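Local structure of odorant binding protein (AGAP010409-PA) (Anopheles gambiae, 3L4A) at residues 38-52 with 94-106. The protein probably binds odorant molecules, as a secreted, mainly helical member of the PBP/GOBP family of insect odorant-binding proteins. Numbering follows the deposited sequence. Where two conformers were deposited one is given.
Sequences THCFVRCIGLELNLY and EDLCERAYSAFQC
Tyr52 reaches from just past helix 38-48 onto helix 96-105 and can be followed from CB to OH. Its CB lies 3.5 Å from Phe104 CE2, which Tyr52 CG and CD1 also touch. With CG anti to the backbone N (chi1 179°), the ring lies against helix 96-105, where the methyl of Ala100 sits over one face, a CH-pi contact with Ala100 CB 3.9 Å from the centroid of the Tyr52 ring. CD2 and CE2 meet that methyl, CZ both CA and CB of Ala100. CE1 touches Ala103 CB, and OH passes close to Arg99 CD before ending on a water, 2.6 Å away in the ring plane; that water donates in turn to Leu96 O. The two helices cross at 72°, close enough for Arg43 CB and Ala100 CB to touch at 3.5 Å. Beyond them the Cys40–Cys97 disulfide, one of the three that staple this PBP/GOBP fold, welds the helices covalently. One turn further along helix 96-105, His39 CD2 lies over one face of the Tyr101 ring, 3.3 Å from Tyr101 CG, with the two planes inclined at 41°; His39 NE2 is held by Asp34, and Tyr101 OH by Phe32 O. Val42 splits its branches between Tyr101 and Phe104.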
loop_
_atom_site.group_PDB
_atom_site.type_symbol
_atom_site.label_atom_id
_atom_site.label_comp_id
_atom_site.label_asym_id
_atom_site.label_seq_id
_atom_site.Cartn_x
_atom_site.Cartn_y
_atom_site.Cartn_z
ATOM N N THR A 38 -10.437 -0.842 -6.573
ATOM C CA THR A 38 -9.038 -1.116 -6.260
ATOM C C THR A 38 -8.487 -0.153 -5.205
ATOM O O THR A 38 -7.666 -0.551 -4.375
ATOM C CB THR A 38 -8.166 -1.088 -7.519
ATOM O OG1 THR A 38 -8.625 -2.106 -8.420
ATOM C CG2 THR A 38 -6.719 -1.373 -7.174
ATOM N N HIS A 39 -8.920 1.101 -5.230
ATOM C CA HIS A 39 -8.481 2.030 -4.188
ATOM C C HIS A 39 -8.803 1.456 -2.819
ATOM O O HIS A 39 -7.954 1.411 -1.927
ATOM C CB HIS A 39 -9.161 3.392 -4.307
ATOM C CG HIS A 39 -8.803 4.150 -5.543
ATOM N ND1 HIS A 39 -9.489 5.280 -5.935
ATOM C CD2 HIS A 39 -7.849 3.943 -6.481
ATOM C CE1 HIS A 39 -8.965 5.743 -7.057
ATOM N NE2 HIS A 39 -7.969 4.951 -7.411
ATOM N N CYS A 40 -10.047 1.033 -2.640
ATOM C CA CYS A 40 -10.467 0.483 -1.363
ATOM C C CYS A 40 -9.813 -0.859 -1.063
ATOM O O CYS A 40 -9.513 -1.160 0.092
ATOM C CB CYS A 40 -11.992 0.382 -1.279
ATOM S SG CYS A 40 -12.827 1.986 -1.181
ATOM N N PHE A 41 -9.571 -1.655 -2.098
ATOM C CA PHE A 41 -8.879 -2.923 -1.926
ATOM C C PHE A 41 -7.458 -2.701 -1.391
ATOM O O PHE A 41 -7.024 -3.377 -0.457
ATOM C CB PHE A 41 -8.848 -3.708 -3.241
ATOM C CG PHE A 41 -8.219 -5.065 -3.111
ATOM C CD1 PHE A 41 -8.942 -6.125 -2.584
ATOM C CD2 PHE A 41 -6.906 -5.279 -3.495
ATOM C CE1 PHE A 41 -8.377 -7.377 -2.459
ATOM C CE2 PHE A 41 -6.325 -6.530 -3.369
ATOM C CZ PHE A 41 -7.064 -7.583 -2.845
ATOM N N VAL A 42 -6.738 -1.758 -1.995
ATOM C CA VAL A 42 -5.385 -1.443 -1.563
ATOM C C VAL A 42 -5.381 -0.926 -0.124
ATOM O O VAL A 42 -4.544 -1.326 0.688
ATOM C CB VAL A 42 -4.741 -0.441 -2.522
ATOM C CG1 VAL A 42 -3.501 0.186 -1.885
ATOM C CG2 VAL A 42 -4.419 -1.145 -3.836
ATOM N N ARG A 43 -6.335 -0.068 0.211
ATOM C CA ARG A 43 -6.481 0.361 1.600
ATOM C C ARG A 43 -6.653 -0.845 2.528
ATOM O O ARG A 43 -6.002 -0.941 3.563
ATOM C CB ARG A 43 -7.662 1.309 1.762
ATOM C CG ARG A 43 -7.965 1.656 3.212
ATOM C CD ARG A 43 -9.020 2.733 3.300
ATOM N NE ARG A 43 -9.395 3.021 4.684
ATOM C CZ ARG A 43 -10.362 2.386 5.338
ATOM N NH1 ARG A 43 -11.067 1.439 4.730
ATOM N NH2 ARG A 43 -10.633 2.710 6.594
ATOM N N CYS A 44 -7.542 -1.760 2.160
ATOM C CA CYS A 44 -7.828 -2.923 2.988
ATOM C C CYS A 44 -6.579 -3.766 3.219
ATOM O O CYS A 44 -6.293 -4.169 4.343
ATOM C CB CYS A 44 -8.930 -3.762 2.336
ATOM S SG CYS A 44 -9.416 -5.211 3.302
ATOM N N ILE A 45 -5.836 -4.048 2.151
ATOM C CA ILE A 45 -4.627 -4.864 2.273
ATOM C C ILE A 45 -3.604 -4.162 3.170
ATOM O O ILE A 45 -2.966 -4.782 4.027
ATOM C CB ILE A 45 -3.989 -5.144 0.898
ATOM C CG1 ILE A 45 -4.933 -5.973 0.015
ATOM C CG2 ILE A 45 -2.637 -5.827 1.070
ATOM C CD1 ILE A 45 -5.347 -7.279 0.605
ATOM N N GLY A 46 -3.459 -2.857 2.986
ATOM C CA GLY A 46 -2.522 -2.094 3.787
ATOM C C GLY A 46 -2.893 -2.118 5.255
ATOM O O GLY A 46 -2.029 -2.272 6.121
ATOM N N LEU A 47 -4.179 -1.957 5.551
ATOM C CA LEU A 47 -4.638 -2.019 6.938
ATOM C C LEU A 47 -4.427 -3.400 7.547
ATOM O O LEU A 47 -3.931 -3.512 8.668
ATOM C CB LEU A 47 -6.114 -1.630 7.035
ATOM C CG LEU A 47 -6.445 -0.174 6.708
ATOM C CD1 LEU A 47 -7.952 0.029 6.681
ATOM C CD2 LEU A 47 -5.786 0.767 7.725
ATOM N N GLU A 48 -4.798 -4.442 6.807
ATOM C CA GLU A 48 -4.738 -5.815 7.316
ATOM C C GLU A 48 -3.314 -6.273 7.581
ATOM O O GLU A 48 -3.058 -6.996 8.547
ATOM C CB GLU A 48 -5.406 -6.776 6.335
ATOM C CG GLU A 48 -6.909 -6.741 6.385
ATOM C CD GLU A 48 -7.441 -7.196 7.726
ATOM O OE1 GLU A 48 -6.858 -8.138 8.311
ATOM O OE2 GLU A 48 -8.432 -6.607 8.196
ATOM N N LEU A 49 -2.391 -5.858 6.720
ATOM C CA LEU A 49 -0.984 -6.219 6.872
ATOM C C LEU A 49 -0.225 -5.233 7.758
ATOM O O LEU A 49 0.981 -5.367 7.943
ATOM C CB LEU A 49 -0.303 -6.329 5.503
ATOM C CG LEU A 49 -0.855 -7.416 4.574
ATOM C CD1 LEU A 49 -0.158 -7.405 3.228
ATOM C CD2 LEU A 49 -0.694 -8.766 5.242
ATOM N N ASN A 50 -0.946 -4.256 8.303
ATOM C CA ASN A 50 -0.389 -3.169 9.111
ATOM C C ASN A 50 0.764 -2.444 8.435
ATOM O O ASN A 50 1.743 -2.039 9.064
ATOM C CB ASN A 50 -0.033 -3.601 10.535
ATOM C CG ASN A 50 -0.231 -2.479 11.530
ATOM O OD1 ASN A 50 -0.869 -1.470 11.210
ATOM N ND2 ASN A 50 0.304 -2.637 12.735
ATOM N N LEU A 51 0.602 -2.255 7.131
ATOM C CA LEU A 51 1.528 -1.474 6.311
ATOM C C LEU A 51 1.079 -0.026 6.235
ATOM O O LEU A 51 1.815 0.834 5.749
ATOM C CB LEU A 51 1.541 -2.023 4.886
ATOM C CG LEU A 51 1.994 -3.460 4.704
ATOM C CD1 LEU A 51 1.744 -3.924 3.278
ATOM C CD2 LEU A 51 3.470 -3.585 5.062
ATOM N N TYR A 52 -0.135 0.233 6.697
ATOM C CA TYR A 52 -0.796 1.504 6.450
ATOM C C TYR A 52 -1.844 1.759 7.505
ATOM O O TYR A 52 -2.414 0.832 8.092
ATOM C CB TYR A 52 -1.468 1.508 5.060
ATOM C CG TYR A 52 -2.191 2.804 4.756
ATOM C CD1 TYR A 52 -1.507 3.892 4.234
ATOM C CD2 TYR A 52 -3.561 2.946 4.996
ATOM C CE1 TYR A 52 -2.152 5.088 3.974
ATOM C CE2 TYR A 52 -4.217 4.147 4.730
ATOM C CZ TYR A 52 -3.503 5.214 4.212
ATOM O OH TYR A 52 -4.116 6.414 3.937
ATOM N N GLU A 94 -10.059 13.544 1.040
ATOM C CA GLU A 94 -11.206 13.219 1.881
ATOM C C GLU A 94 -11.579 11.742 1.816
ATOM O O GLU A 94 -11.935 11.136 2.823
ATOM C CB GLU A 94 -12.413 14.072 1.483
ATOM C CG GLU A 94 -12.097 15.536 1.220
ATOM C CD GLU A 94 -11.813 15.828 -0.244
ATOM O OE1 GLU A 94 -10.919 15.178 -0.831
ATOM O OE2 GLU A 94 -12.484 16.719 -0.808
ATOM N N ASP A 95 -11.498 11.172 0.620
ATOM C CA ASP A 95 -11.830 9.765 0.425
ATOM C C ASP A 95 -10.706 8.883 0.974
ATOM O O ASP A 95 -9.582 8.936 0.478
ATOM C CB ASP A 95 -12.050 9.488 -1.062
ATOM C CG ASP A 95 -12.598 8.104 -1.321
ATOM O OD1 ASP A 95 -13.744 7.999 -1.797
ATOM O OD2 ASP A 95 -11.894 7.119 -1.043
ATOM N N LEU A 96 -11.014 8.086 1.994
ATOM C CA LEU A 96 -10.006 7.252 2.664
ATOM C C LEU A 96 -9.359 6.223 1.745
ATOM O O LEU A 96 -8.187 5.887 1.895
ATOM C CB LEU A 96 -10.612 6.526 3.867
ATOM C CG LEU A 96 -11.022 7.371 5.070
ATOM C CD1 LEU A 96 -11.363 6.458 6.233
ATOM C CD2 LEU A 96 -9.908 8.336 5.451
ATOM N N CYS A 97 -10.131 5.697 0.805
ATOM C CA CYS A 97 -9.573 4.734 -0.130
ATOM C C CYS A 97 -8.646 5.430 -1.110
ATOM O O CYS A 97 -7.555 4.938 -1.397
ATOM C CB CYS A 97 -10.683 4.025 -0.892
ATOM S SG CYS A 97 -11.775 3.079 0.170
ATOM N N GLU A 98 -9.081 6.567 -1.641
ATOM C CA GLU A 98 -8.233 7.317 -2.559
ATOM C C GLU A 98 -6.928 7.729 -1.864
ATOM O O GLU A 98 -5.850 7.695 -2.466
ATOM C CB GLU A 98 -8.974 8.548 -3.094
ATOM C CG GLU A 98 -8.186 9.334 -4.131
ATOM C CD GLU A 98 -8.892 10.611 -4.536
ATOM O OE1 GLU A 98 -8.211 11.540 -5.017
ATOM O OE2 GLU A 98 -10.126 10.684 -4.358
ATOM N N ARG A 99 -7.032 8.113 -0.595
ATOM C CA ARG A 99 -5.865 8.504 0.185
ATOM C C ARG A 99 -4.853 7.362 0.299
ATOM O O ARG A 99 -3.652 7.563 0.076
ATOM C CB ARG A 99 -6.285 8.990 1.573
ATOM C CG ARG A 99 -5.149 9.582 2.386
ATOM C CD ARG A 99 -5.543 9.752 3.837
ATOM N NE ARG A 99 -6.630 10.714 3.971
ATOM C CZ ARG A 99 -7.306 10.916 5.095
ATOM N NH1 ARG A 99 -7.008 10.217 6.183
ATOM N NH2 ARG A 99 -8.285 11.812 5.126
ATOM N N ALA A 100 -5.329 6.168 0.652
ATOM C CA ALA A 100 -4.439 5.022 0.790
ATOM C C ALA A 100 -3.801 4.677 -0.546
ATOM O O ALA A 100 -2.613 4.379 -0.615
ATOM C CB ALA A 100 -5.191 3.808 1.349
ATOM N N TYR A 101 -4.591 4.707 -1.617
ATOM C CA TYR A 101 -4.059 4.371 -2.927
ATOM C C TYR A 101 -2.974 5.366 -3.349
ATOM O O TYR A 101 -1.902 4.968 -3.822
ATOM C CB TYR A 101 -5.191 4.330 -3.952
ATOM C CG TYR A 101 -4.766 3.832 -5.313
ATOM C CD1 TYR A 101 -4.441 4.724 -6.326
ATOM C CD2 TYR A 101 -4.709 2.473 -5.594
ATOM C CE1 TYR A 101 -4.052 4.270 -7.576
ATOM C CE2 TYR A 101 -4.317 2.007 -6.845
ATOM C CZ TYR A 101 -3.992 2.917 -7.828
ATOM O OH TYR A 101 -3.605 2.481 -9.076
ATOM N N SER A 102 -3.254 6.655 -3.160
ATOM C CA SER A 102 -2.274 7.693 -3.452
ATOM C C SER A 102 -0.997 7.482 -2.648
ATOM O O SER A 102 0.107 7.588 -3.177
ATOM C CB SER A 102 -2.840 9.082 -3.172
ATOM O OG SER A 102 -1.896 10.076 -3.536
ATOM N N ALA A 103 -1.147 7.170 -1.365
ATOM C CA ALA A 103 0.010 6.935 -0.511
ATOM C C ALA A 103 0.870 5.815 -1.076
ATOM O O ALA A 103 2.087 5.963 -1.222
ATOM C CB ALA A 103 -0.443 6.602 0.907
ATOM N N PHE A 104 0.239 4.694 -1.409
ATOM C CA PHE A 104 0.997 3.548 -1.888
ATOM C C PHE A 104 1.653 3.762 -3.253
ATOM O O PHE A 104 2.626 3.090 -3.586
ATOM C CB PHE A 104 0.153 2.275 -1.852
ATOM C CG PHE A 104 0.128 1.614 -0.495
ATOM C CD1 PHE A 104 1.232 0.907 -0.039
ATOM C CD2 PHE A 104 -0.990 1.711 0.324
ATOM C CE1 PHE A 104 1.224 0.301 1.209
ATOM C CE2 PHE A 104 -1.011 1.100 1.570
ATOM C CZ PHE A 104 0.101 0.393 2.011
ATOM N N GLN A 105 1.156 4.714 -4.035
ATOM C CA GLN A 105 1.825 5.037 -5.288
ATOM C C GLN A 105 3.286 5.451 -5.069
ATOM O O GLN A 105 4.132 5.245 -5.942
ATOM C CB GLN A 105 1.068 6.117 -6.060
ATOM C CG GLN A 105 -0.244 5.632 -6.669
ATOM C CD GLN A 105 -0.957 6.724 -7.422
ATOM O OE1 GLN A 105 -1.513 6.492 -8.495
ATOM N NE2 GLN A 105 -0.935 7.932 -6.870
ATOM N N CYS A 106 3.586 6.022 -3.908
ATOM C CA CYS A 106 4.968 6.390 -3.602
ATOM C C CYS A 106 5.890 5.182 -3.608
ATOM O O CYS A 106 7.068 5.303 -3.947
ATOM C CB CYS A 106 5.052 7.082 -2.248
ATOM S SG CYS A 106 4.541 8.806 -2.324
HETATM O O HOH W 1 -6.744 6.430 4.138
#